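Local coordinates for protein ectonucleoside triphosphate diphosphohydrolase 4 (Homo sapiens, PDB 6WG5) that belongs to the GDA1/CD39 family of nucleoside phosphatases, whose fold is related to that of the actin-like ATPases, at residues 152-155 / 156-160; 477-480 / 481-485. One frame throughout, in Å; residues are numbered along the deposited sequence.

Interaction 1: 152-155 / 156-160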
loop_
_atom_site.group_PDB
_atom_site.type_symbol
_atom_site.label_atom_id
_atom_site.label_comp_id
_atom_site.label_asym_id
_atom_site.label_seq_id
_atom_site.Cartn_x
_atom_site.Cartn_y
_atom_site.Cartn_z
ATOM N N THR A 152 -21.250 13.236 -17.041
ATOM C CA THR A 152 -22.482 13.690 -17.678
ATOM C C THR A 152 -23.652 12.750 -17.411
ATOM O O THR A 152 -24.808 13.189 -17.429
ATOM C CB THR A 152 -22.284 13.833 -19.191
ATOM O OG1 THR A 152 -21.986 12.554 -19.766
ATOM C CG2 THR A 152 -21.154 14.807 -19.501
ATOM N N ASP A 153 -23.381 11.471 -17.156
ATOM C CA ASP A 153 -24.423 10.454 -17.072
ATOM C C ASP A 153 -24.903 10.193 -15.650
ATOM O O ASP A 153 -26.109 10.051 -15.428
ATOM C CB ASP A 153 -23.917 9.142 -17.682
ATOM C CG ASP A 153 -25.037 8.159 -17.970
ATOM O OD1 ASP A 153 -25.093 7.636 -19.105
ATOM O OD2 ASP A 153 -25.862 7.907 -17.066
ATOM N N ILE A 154 -23.990 10.124 -14.681
ATOM C CA ILE A 154 -24.381 9.761 -13.318
ATOM C C ILE A 154 -25.349 10.772 -12.714
ATOM O O ILE A 154 -26.375 10.351 -12.155
ATOM C CB ILE A 154 -23.126 9.558 -12.449
ATOM C CG1 ILE A 154 -22.398 8.282 -12.879
ATOM C CG2 ILE A 154 -23.486 9.497 -10.962
ATOM C CD1 ILE A 154 -21.014 8.136 -12.284
ATOM N N PRO A 155 -25.096 12.083 -12.767
ATOM C CA PRO A 155 -25.987 13.029 -12.071
ATOM C C PRO A 155 -27.458 12.866 -12.413
ATOM O O PRO A 155 -28.316 13.154 -11.569
ATOM C CB PRO A 155 -25.453 14.397 -12.519
ATOM C CG PRO A 155 -24.022 14.155 -12.840
ATOM C CD PRO A 155 -23.961 12.767 -13.411
ATOM N N VAL A 156 -27.778 12.413 -13.626
ATOM C CA VAL A 156 -29.177 12.250 -14.010
ATOM C C VAL A 156 -29.789 11.046 -13.306
ATOM O O VAL A 156 -30.956 11.077 -12.895
ATOM C CB VAL A 156 -29.296 12.130 -15.541
ATOM C CG1 VAL A 156 -30.744 11.882 -15.954
ATOM C CG2 VAL A 156 -28.754 13.383 -16.214
ATOM N N HIS A 157 -29.018 9.970 -13.152
ATOM C CA HIS A 157 -29.545 8.720 -12.622
ATOM C C HIS A 157 -29.406 8.593 -11.111
ATOM O O HIS A 157 -30.082 7.746 -10.515
ATOM C CB HIS A 157 -28.845 7.533 -13.293
ATOM C CG HIS A 157 -29.305 7.279 -14.695
ATOM N ND1 HIS A 157 -28.432 7.045 -15.735
ATOM C CD2 HIS A 157 -30.548 7.216 -15.226
ATOM C CE1 HIS A 157 -29.117 6.853 -16.848
ATOM N NE2 HIS A 157 -30.405 6.951 -16.567
ATOM N N PHE A 158 -28.559 9.402 -10.479
ATOM C CA PHE A 158 -28.359 9.334 -9.037
ATOM C C PHE A 158 -28.288 10.744 -8.471
ATOM O O PHE A 158 -27.913 11.690 -9.168
ATOM C CB PHE A 158 -27.084 8.556 -8.683
ATOM C CG PHE A 158 -27.036 7.173 -9.271
ATOM C CD1 PHE A 158 -27.645 6.109 -8.627
ATOM C CD2 PHE A 158 -26.379 6.938 -10.468
ATOM C CE1 PHE A 158 -27.601 4.836 -9.168
ATOM C CE2 PHE A 158 -26.331 5.669 -11.012
ATOM C CZ PHE A 158 -26.943 4.616 -10.361
ATOM N N ASP A 159 -28.652 10.872 -7.195
ATOM C CA ASP A 159 -28.713 12.164 -6.521
ATOM C C ASP A 159 -27.470 12.460 -5.691
ATOM O O ASP A 159 -27.459 13.444 -4.944
ATOM C CB ASP A 159 -29.958 12.232 -5.631
ATOM C CG ASP A 159 -31.248 12.267 -6.429
ATOM O OD1 ASP A 159 -31.241 12.807 -7.557
ATOM O OD2 ASP A 159 -32.271 11.756 -5.925
ATOM N N PHE A 160 -26.427 11.644 -5.803
ATOM C CA PHE A 160 -25.212 11.870 -5.034
ATOM C C PHE A 160 -24.514 13.150 -5.485
ATOM O O PHE A 160 -24.615 13.568 -6.642
ATOM C CB PHE A 160 -24.259 10.684 -5.190
ATOM C CG PHE A 160 -24.864 9.365 -4.805
ATOM C CD1 PHE A 160 -25.583 9.231 -3.630
ATOM C CD2 PHE A 160 -24.717 8.258 -5.625
ATOM C CE1 PHE A 160 -26.140 8.017 -3.275
ATOM C CE2 PHE A 160 -25.272 7.040 -5.276
ATOM C CZ PHE A 160 -25.985 6.920 -4.100
#
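T152 meets the residues ahead through its backbone: its O lies 4.1 Å from CG2 of V156, one turn on. Its OG1 turns back instead and is hydrogen-bonded to the O of E148. D153 makes the one polar side-chain contact across the two segments. Its CG stands anti to the backbone N (chi1 -165°), which brings OD2 forward along the helix to H157. ND1 of H157 gives OD2 of D153 a weak hydrogen bond of 3.0 Å, with the carboxylate oxygen at the edge of the imidazole and near its plane. The two flat groups are turned 39° apart, and the N-H points well off the oxygen. A negative D153 would probably favour a protonated H157. I154 turns inward. Its CG2 lies 3.9 Å from CD2 of F158, an apolar contact at one corner of the phenyl ring. L110 of helix 107-116 touches both side chains. The O of I154 receives two backbone bonds. The one from F158 N is 2.9 Å long and runs almost straight on from the C=O; the one from H157 N is weak. P155 has no N-H to give to the turn before, and the helix kinks there. Beyond H157 the chain leaves helical geometry at F158. D159 then forms a salt bridge with R119, and F160 reaches L127 of strand 127-131. This is the C-terminal end of a surface helix, 140-157, in an actin-like fold, where I154 turns toward helix 107-116 and strand 127-131 and the polar D153-H157 pair lies on the outer side.

Interaction 2: 477-480 / 481-485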
loop_
_atom_site.group_PDB
_atom_site.type_symbol
_atom_site.label_atom_id
_atom_site.label_comp_id
_atom_site.label_asym_id
_atom_site.label_seq_id
_atom_site.Cartn_x
_atom_site.Cartn_y
_atom_site.Cartn_z
ATOM N N VAL A 477 -6.366 -3.078 4.982
ATOM C CA VAL A 477 -6.091 -1.648 4.884
ATOM C C VAL A 477 -6.794 -1.106 3.646
ATOM O O VAL A 477 -6.512 -1.532 2.522
ATOM C CB VAL A 477 -4.582 -1.374 4.826
ATOM C CG1 VAL A 477 -4.313 0.121 4.647
ATOM C CG2 VAL A 477 -3.901 -1.888 6.085
ATOM N N GLN A 478 -7.708 -0.162 3.852
ATOM C CA GLN A 478 -8.458 0.458 2.767
ATOM C C GLN A 478 -7.816 1.801 2.444
ATOM O O GLN A 478 -7.975 2.765 3.199
ATOM C CB GLN A 478 -9.925 0.652 3.155
ATOM C CG GLN A 478 -10.558 -0.505 3.913
ATOM C CD GLN A 478 -10.722 -1.747 3.062
ATOM O OE1 GLN A 478 -10.302 -1.784 1.906
ATOM N NE2 GLN A 478 -11.341 -2.775 3.632
ATOM N N TRP A 479 -7.092 1.874 1.323
ATOM C CA TRP A 479 -6.636 3.184 0.868
ATOM C C TRP A 479 -7.820 4.078 0.534
ATOM O O TRP A 479 -7.710 5.307 0.609
ATOM C CB TRP A 479 -5.694 3.055 -0.335
ATOM C CG TRP A 479 -6.332 2.637 -1.637
ATOM C CD1 TRP A 479 -6.310 1.394 -2.196
ATOM C CD2 TRP A 479 -7.063 3.471 -2.548
ATOM N NE1 TRP A 479 -6.986 1.399 -3.392
ATOM C CE2 TRP A 479 -7.458 2.661 -3.631
ATOM C CE3 TRP A 479 -7.426 4.822 -2.551
ATOM C CZ2 TRP A 479 -8.197 3.156 -4.702
ATOM C CZ3 TRP A 479 -8.160 5.309 -3.617
ATOM C CH2 TRP A 479 -8.537 4.479 -4.678
ATOM N N THR A 480 -8.962 3.483 0.182
ATOM C CA THR A 480 -10.175 4.267 -0.021
ATOM C C THR A 480 -10.603 4.971 1.261
ATOM O O THR A 480 -11.253 6.021 1.206
ATOM C CB THR A 480 -11.303 3.370 -0.534
ATOM O OG1 THR A 480 -11.475 2.254 0.350
ATOM C CG2 THR A 480 -10.991 2.862 -1.936
ATOM N N LEU A 481 -10.251 4.412 2.422
ATOM C CA LEU A 481 -10.572 5.064 3.687
ATOM C C LEU A 481 -9.775 6.351 3.860
ATOM O O LEU A 481 -10.310 7.361 4.333
ATOM C CB LEU A 481 -10.306 4.109 4.850
ATOM C CG LEU A 481 -10.502 4.678 6.255
ATOM C CD1 LEU A 481 -11.914 5.207 6.441
ATOM C CD2 LEU A 481 -10.185 3.613 7.290
ATOM N N GLY A 482 -8.493 6.334 3.497
ATOM C CA GLY A 482 -7.716 7.561 3.523
ATOM C C GLY A 482 -8.199 8.569 2.504
ATOM O O GLY A 482 -8.084 9.779 2.719
ATOM N N ALA A 483 -8.747 8.092 1.384
ATOM C CA ALA A 483 -9.276 8.997 0.371
ATOM C C ALA A 483 -10.513 9.725 0.882
ATOM O O ALA A 483 -10.580 10.959 0.840
ATOM C CB ALA A 483 -9.596 8.220 -0.907
ATOM N N ILE A 484 -11.506 8.977 1.368
ATOM C CA ILE A 484 -12.709 9.607 1.907
ATOM C C ILE A 484 -12.346 10.535 3.058
ATOM O O ILE A 484 -12.920 11.620 3.208
ATOM C CB ILE A 484 -13.731 8.537 2.340
ATOM C CG1 ILE A 484 -15.072 9.179 2.699
ATOM C CG2 ILE A 484 -13.213 7.729 3.523
ATOM C CD1 ILE A 484 -15.948 9.455 1.507
ATOM N N LEU A 485 -11.384 10.126 3.887
ATOM C CA LEU A 485 -11.001 10.945 5.031
ATOM C C LEU A 485 -10.395 12.267 4.580
ATOM O O LEU A 485 -10.639 13.313 5.192
ATOM C CB LEU A 485 -10.021 10.172 5.914
ATOM C CG LEU A 485 -9.701 10.758 7.289
ATOM C CD1 LEU A 485 -10.947 10.828 8.159
ATOM C CD2 LEU A 485 -8.621 9.930 7.969
#
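W479 overlaps A483 along the first turn of helix 479-487, its CZ3 4.2 Å from CB of A483, which approaches obliquely. The helix is buried in the actin-like fold, beside strands 40-48 and 53-61 and helix 172-186. Within the first segment, T480 lays its CG2 over the indole of W479, 3.8 Å above the ring plane and over its centre, a CH-pi type of contact between neighbours. With chi1 at 54°, OG1 of T480 sits between its own backbone N and carbonyl carbon. There it is hydrogen-bonded to the OH of Y58, so this buried hydroxyl has a partner. Q478 precedes the helix and packs CB to CB with L481 at 3.9 Å; L481 in turn touches V186. Backbone bonds close the turn. L481 N bonds to Q478 O at 2.9 Å, but it stands 68° out of the carbonyl plane. A483 N bonds to W479 O in the regular helical pattern. CG2 of I484 packs 3.5 Å from the O of T480. That same oxygen takes the N-H of I484 at 3.0 Å, nearly straight at 176°.

How the interactions relate
Both are local and each straddles a helix end: interaction 1 the end of 140-157 and the loop after it, interaction 2 the start of 479-487 and the residues before it. Their centres are about 23 Å apart and do not touch. Interaction 1 lies at the surface, centred about 31 Å from the chain centre; interaction 2 is buried, centred about 11 Å from it. The outer contact has a weak acid-imidazole bond and a single apolar pair facing inward. In the inner one the side-chain contacts are mostly apolar, and the polar links across it are backbone bonds. Strands of one mixed sheet link them: 127-131, touched by interaction 1, pairs with 40-48, touched by interaction 2.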